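Local coordinates for protein glucose-6-phosphate 1-dehydrogenase (Kluyveromyces lactis, PDB 7E6I) that oxidises D-glucose 6-phosphate to 6-phospho-D-glucono-1,5-lactone with NADP(+), the first step of the oxidative pentose phosphate pathway, at residues S53-D56 with L57-V61; N429-R432 with D433-D437. All coordinates share one frame; numbering follows the deposited sequence.

Contact 1: residues S53-D56 with L57-V61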
loop_
_atom_site.group_PDB
_atom_site.type_symbol
_atom_site.label_atom_id
_atom_site.label_comp_id
_atom_site.label_asym_id
_atom_site.label_seq_id
_atom_site.Cartn_x
_atom_site.Cartn_y
_atom_site.Cartn_z
ATOM N N SER A 53 -27.642 16.771 -3.142
ATOM C CA SER A 53 -27.549 17.681 -4.273
ATOM C C SER A 53 -26.091 17.927 -4.658
ATOM O O SER A 53 -25.159 17.542 -3.946
ATOM C CB SER A 53 -28.247 19.001 -3.930
ATOM O OG SER A 53 -27.623 19.635 -2.822
ATOM N N ASN A 54 -25.898 18.567 -5.819
ATOM C CA ASN A 54 -24.559 18.996 -6.203
ATOM C C ASN A 54 -23.946 19.844 -5.104
ATOM O O ASN A 54 -22.744 19.757 -4.831
ATOM C CB ASN A 54 -24.603 19.788 -7.510
ATOM C CG ASN A 54 -24.990 18.938 -8.695
ATOM O OD1 ASN A 54 -25.165 17.732 -8.571
ATOM N ND2 ASN A 54 -25.134 19.566 -9.854
ATOM N N GLU A 55 -24.772 20.658 -4.449
ATOM C CA GLU A 55 -24.290 21.497 -3.361
ATOM C C GLU A 55 -23.827 20.652 -2.183
ATOM O O GLU A 55 -22.783 20.933 -1.578
ATOM C CB GLU A 55 -25.397 22.467 -2.935
ATOM C CG GLU A 55 -25.242 23.878 -3.493
ATOM C CD GLU A 55 -23.830 24.423 -3.314
ATOM O OE1 GLU A 55 -22.989 24.262 -4.236
ATOM O OE2 GLU A 55 -23.560 25.008 -2.240
ATOM N N ASP A 56 -24.589 19.610 -1.846
ATOM C CA ASP A 56 -24.242 18.787 -0.695
ATOM C C ASP A 56 -22.889 18.119 -0.891
ATOM O O ASP A 56 -22.025 18.169 -0.007
ATOM C CB ASP A 56 -25.329 17.743 -0.449
ATOM C CG ASP A 56 -26.695 18.359 -0.226
ATOM O OD1 ASP A 56 -27.652 17.928 -0.908
ATOM O OD2 ASP A 56 -26.813 19.261 0.633
ATOM N N LEU A 57 -22.685 17.490 -2.050
ATOM C CA LEU A 57 -21.413 16.835 -2.332
ATOM C C LEU A 57 -20.250 17.817 -2.238
ATOM O O LEU A 57 -19.272 17.573 -1.523
ATOM C CB LEU A 57 -21.452 16.188 -3.716
ATOM C CG LEU A 57 -20.229 15.319 -4.017
ATOM C CD1 LEU A 57 -20.054 14.272 -2.925
ATOM C CD2 LEU A 57 -20.327 14.677 -5.394
ATOM N N ARG A 58 -20.341 18.934 -2.969
ATOM C CA ARG A 58 -19.258 19.914 -2.976
ATOM C C ARG A 58 -18.954 20.409 -1.571
ATOM O O ARG A 58 -17.785 20.520 -1.183
ATOM C CB ARG A 58 -19.612 21.088 -3.887
ATOM C CG ARG A 58 -19.775 20.710 -5.341
ATOM C CD ARG A 58 -20.612 21.719 -6.081
ATOM N NE ARG A 58 -20.804 21.366 -7.485
ATOM C CZ ARG A 58 -21.790 21.843 -8.238
ATOM N NH1 ARG A 58 -22.666 22.686 -7.710
ATOM N NH2 ARG A 58 -21.903 21.483 -9.514
ATOM N N GLU A 59 -19.988 20.704 -0.790
ATOM C CA GLU A 59 -19.754 21.194 0.559
ATOM C C GLU A 59 -19.316 20.083 1.490
ATOM O O GLU A 59 -18.680 20.360 2.508
ATOM C CB GLU A 59 -21.006 21.882 1.100
ATOM C CG GLU A 59 -21.407 23.131 0.317
ATOM C CD GLU A 59 -20.426 24.289 0.486
ATOM O OE1 GLU A 59 -19.661 24.299 1.479
ATOM O OE2 GLU A 59 -20.431 25.200 -0.372
ATOM N N LYS A 60 -19.633 18.834 1.162
ATOM C CA LYS A 60 -19.186 17.718 1.988
ATOM C C LYS A 60 -17.678 17.505 1.862
ATOM O O LYS A 60 -17.011 17.145 2.839
ATOM C CB LYS A 60 -19.953 16.454 1.597
ATOM C CG LYS A 60 -20.049 15.388 2.677
ATOM C CD LYS A 60 -20.839 14.178 2.170
ATOM C CE LYS A 60 -21.585 13.462 3.300
ATOM N NZ LYS A 60 -20.811 12.298 3.840
ATOM N N VAL A 61 -17.117 17.730 0.677
ATOM C CA VAL A 61 -15.728 17.350 0.424
ATOM C C VAL A 61 -14.780 18.537 0.574
ATOM O O VAL A 61 -13.598 18.356 0.885
ATOM C CB VAL A 61 -15.582 16.700 -0.965
ATOM C CG1 VAL A 61 -16.698 15.690 -1.209
ATOM C CG2 VAL A 61 -15.576 17.747 -2.043
#
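Asn54 and Arg58 lie side by side, one turn apart near the start of helix 54-61, and their side chains point the same way. The CB of Asn54 sits over one face of the Arg58 guanidinium, 3.5 Å from Arg58 NH1 and offset toward the rim of the group. The amide and guanidinium planes are 61° apart. Both polar ends turn to the strand 84-88 side: Asn54 OD1 accepts from Tyr86 N, and Arg58 NH2 donates to Val84 O. Glu55 crosses Arg58 at about a right angle. Glu55 OE1 lies in plane at the guanidinium edge, and its salt bridge to Arg58 NH1 is long, 3.8 Å. The chain of Glu55 bends at chi2 (-48°), which brings its carboxylate back alongside Glu59. There Glu55 OE2 and Glu59 OE2 are 3.6 Å apart, like charges on an exposed face. Leu57 turns to the interior, against Phe26, Val84 and Tyr86. Lys60 NZ donates to Ser17 O in the predicted NADP(+) site. At the start of the helix, Asp56 N donates to Ser53 OG (3.2 Å). In return, Asp56 OD1 takes Ser53 N at 2.5 Å on its anti side and Ser53 OG from above the carboxylate plane. This reciprocal pair is a capping box, here opening a helix of the Rossmann-type coenzyme domain.

Contact 2: residues N429-R432 with D433-D437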
loop_
_atom_site.group_PDB
_atom_site.type_symbol
_atom_site.label_atom_id
_atom_site.label_comp_id
_atom_site.label_asym_id
_atom_site.label_seq_id
_atom_site.Cartn_x
_atom_site.Cartn_y
_atom_site.Cartn_z
ATOM N N ASN A 429 1.783 0.122 -10.665
ATOM C CA ASN A 429 1.556 0.265 -9.236
ATOM C C ASN A 429 0.208 -0.292 -8.797
ATOM O O ASN A 429 -0.380 0.206 -7.831
ATOM C CB ASN A 429 1.674 1.738 -8.857
ATOM C CG ASN A 429 3.008 2.331 -9.269
ATOM O OD1 ASN A 429 3.994 1.617 -9.360
ATOM N ND2 ASN A 429 3.040 3.634 -9.528
ATOM N N PHE A 430 -0.297 -1.321 -9.474
ATOM C CA PHE A 430 -1.562 -1.932 -9.094
ATOM C C PHE A 430 -1.409 -3.449 -9.062
ATOM O O PHE A 430 -0.560 -4.011 -9.760
ATOM C CB PHE A 430 -2.677 -1.518 -10.048
ATOM C CG PHE A 430 -2.866 -0.032 -10.144
ATOM C CD1 PHE A 430 -2.106 0.724 -11.023
ATOM C CD2 PHE A 430 -3.808 0.607 -9.360
ATOM C CE1 PHE A 430 -2.288 2.098 -11.101
ATOM C CE2 PHE A 430 -4.000 1.970 -9.439
ATOM C CZ PHE A 430 -3.248 2.722 -10.304
ATOM N N VAL A 431 -2.239 -4.106 -8.240
ATOM C CA VAL A 431 -2.118 -5.535 -7.987
ATOM C C VAL A 431 -2.789 -6.307 -9.106
ATOM O O VAL A 431 -3.920 -6.000 -9.507
ATOM C CB VAL A 431 -2.739 -5.911 -6.625
ATOM C CG1 VAL A 431 -2.297 -7.300 -6.234
ATOM C CG2 VAL A 431 -2.372 -4.894 -5.534
ATOM N N ARG A 432 -2.107 -7.331 -9.594
ATOM C CA ARG A 432 -2.652 -8.216 -10.612
ATOM C C ARG A 432 -3.294 -9.442 -9.963
ATOM O O ARG A 432 -3.022 -9.777 -8.803
ATOM C CB ARG A 432 -1.557 -8.634 -11.596
ATOM C CG ARG A 432 -2.076 -9.018 -12.957
ATOM C CD ARG A 432 -0.937 -9.093 -13.959
ATOM N NE ARG A 432 -0.091 -10.263 -13.758
ATOM C CZ ARG A 432 1.106 -10.394 -14.326
ATOM N NH1 ARG A 432 1.579 -9.423 -15.111
ATOM N NH2 ARG A 432 1.837 -11.482 -14.111
ATOM N N ASP A 433 -4.148 -10.120 -10.733
ATOM C CA ASP A 433 -4.933 -11.213 -10.166
ATOM C C ASP A 433 -4.055 -12.389 -9.723
ATOM O O ASP A 433 -4.303 -12.980 -8.662
ATOM C CB ASP A 433 -6.006 -11.667 -11.159
ATOM C CG ASP A 433 -5.422 -12.164 -12.473
ATOM O OD1 ASP A 433 -4.479 -11.524 -12.988
ATOM O OD2 ASP A 433 -5.911 -13.185 -13.003
ATOM N N ASP A 434 -3.015 -12.740 -10.498
ATOM C CA ASP A 434 -2.136 -13.822 -10.047
ATOM C C ASP A 434 -1.303 -13.396 -8.843
ATOM O O ASP A 434 -1.041 -14.213 -7.944
ATOM C CB ASP A 434 -1.228 -14.325 -11.181
ATOM C CG ASP A 434 -0.438 -13.211 -11.892
ATOM O OD1 ASP A 434 -0.684 -12.008 -11.650
ATOM O OD2 ASP A 434 0.436 -13.554 -12.731
ATOM N N GLU A 435 -0.906 -12.125 -8.806
ATOM C CA GLU A 435 -0.245 -11.560 -7.636
ATOM C C GLU A 435 -1.101 -11.736 -6.384
ATOM O O GLU A 435 -0.616 -12.159 -5.324
ATOM C CB GLU A 435 0.028 -10.081 -7.911
ATOM C CG GLU A 435 0.914 -9.368 -6.939
ATOM C CD GLU A 435 1.124 -7.901 -7.340
ATOM O OE1 GLU A 435 0.576 -7.464 -8.387
ATOM O OE2 GLU A 435 1.842 -7.180 -6.613
ATOM N N LEU A 436 -2.384 -11.401 -6.488
ATOM C CA LEU A 436 -3.314 -11.613 -5.388
ATOM C C LEU A 436 -3.387 -13.088 -5.015
ATOM O O LEU A 436 -3.296 -13.461 -3.834
ATOM C CB LEU A 436 -4.693 -11.096 -5.803
ATOM C CG LEU A 436 -5.657 -10.475 -4.813
ATOM C CD1 LEU A 436 -4.923 -9.827 -3.656
ATOM C CD2 LEU A 436 -6.502 -9.463 -5.569
ATOM N N ASP A 437 -3.548 -13.946 -6.019
ATOM C CA ASP A 437 -3.734 -15.361 -5.745
ATOM C C ASP A 437 -2.537 -15.935 -5.001
ATOM O O ASP A 437 -2.699 -16.626 -3.989
ATOM C CB ASP A 437 -3.976 -16.113 -7.049
ATOM C CG ASP A 437 -4.196 -17.584 -6.823
ATOM O OD1 ASP A 437 -5.154 -17.954 -6.114
ATOM O OD2 ASP A 437 -3.396 -18.382 -7.347
HETATM O O HOH W 1 1.864 -4.979 -9.046
#
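Glu435 OE1 is gripped from two directions: Arg432 N donates to it at 2.9 Å, and a water that also donates to Phe430 O gives it a second bond. This is the N-terminal cap of helix 433-451 in the C-terminal domain, where the backbone N of the N-cap residue Arg432 bonds to the side chain three residues on. The N-H points almost straight at OE1 (168°), on the anti side and tilted out of the carboxylate plane. Glu435 reaches there with an extended chain, its CG anti to the backbone N. Val431 crosses it at about a right angle and lays CG1 against Glu435 CD at 3.6 Å. The other carboxylate oxygen, Glu435 OE2, faces Lys270 and Gln248, so this buried acid has polar partners at both oxygens. Leu436 N donates to Arg432 O in the first backbone bond of the helix. Arg432 also holds Asp434 side-on in a two-nitrogen salt bridge. The guanidinium and carboxylate planes are 31° apart. Arg432 pairs with Glu264 and Asp268 of helix 263-276 as well; three acids share one guanidinium, which probably offsets part of their negative charge. The Arg432 chain bends at chi3 (73°), which presents the NE edge to Asp434. Arg432 NE meets Asp434 OD1 at 2.8 Å, and Arg432 NH2 meets the syn lone pair of Asp434 OD2 at 2.9 Å.

In the fold
Both contacts are helix starts. Contact 1 opens helix 54-61 in the coenzyme-binding part, its centre about 29 Å from the centre of the chain, and lies at the surface. Contact 2 opens helix 433-451 in the C-terminal part, its centre about 12 Å from that point, and is partly buried. They share no element, but contact 1 packs on strand 84-88 and contact 2 on strand 178-181, the outermost strands of one parallel sheet. In 53-61 a long salt bridge and two neighbouring acids sit on an outer face. In 429-437 acids and bases pair closely, with help from helix 263-276. The side chain of Val431 lies about 12 Å from the bound glucose 6-phosphate, while Lys60 borders the predicted NADP(+) site.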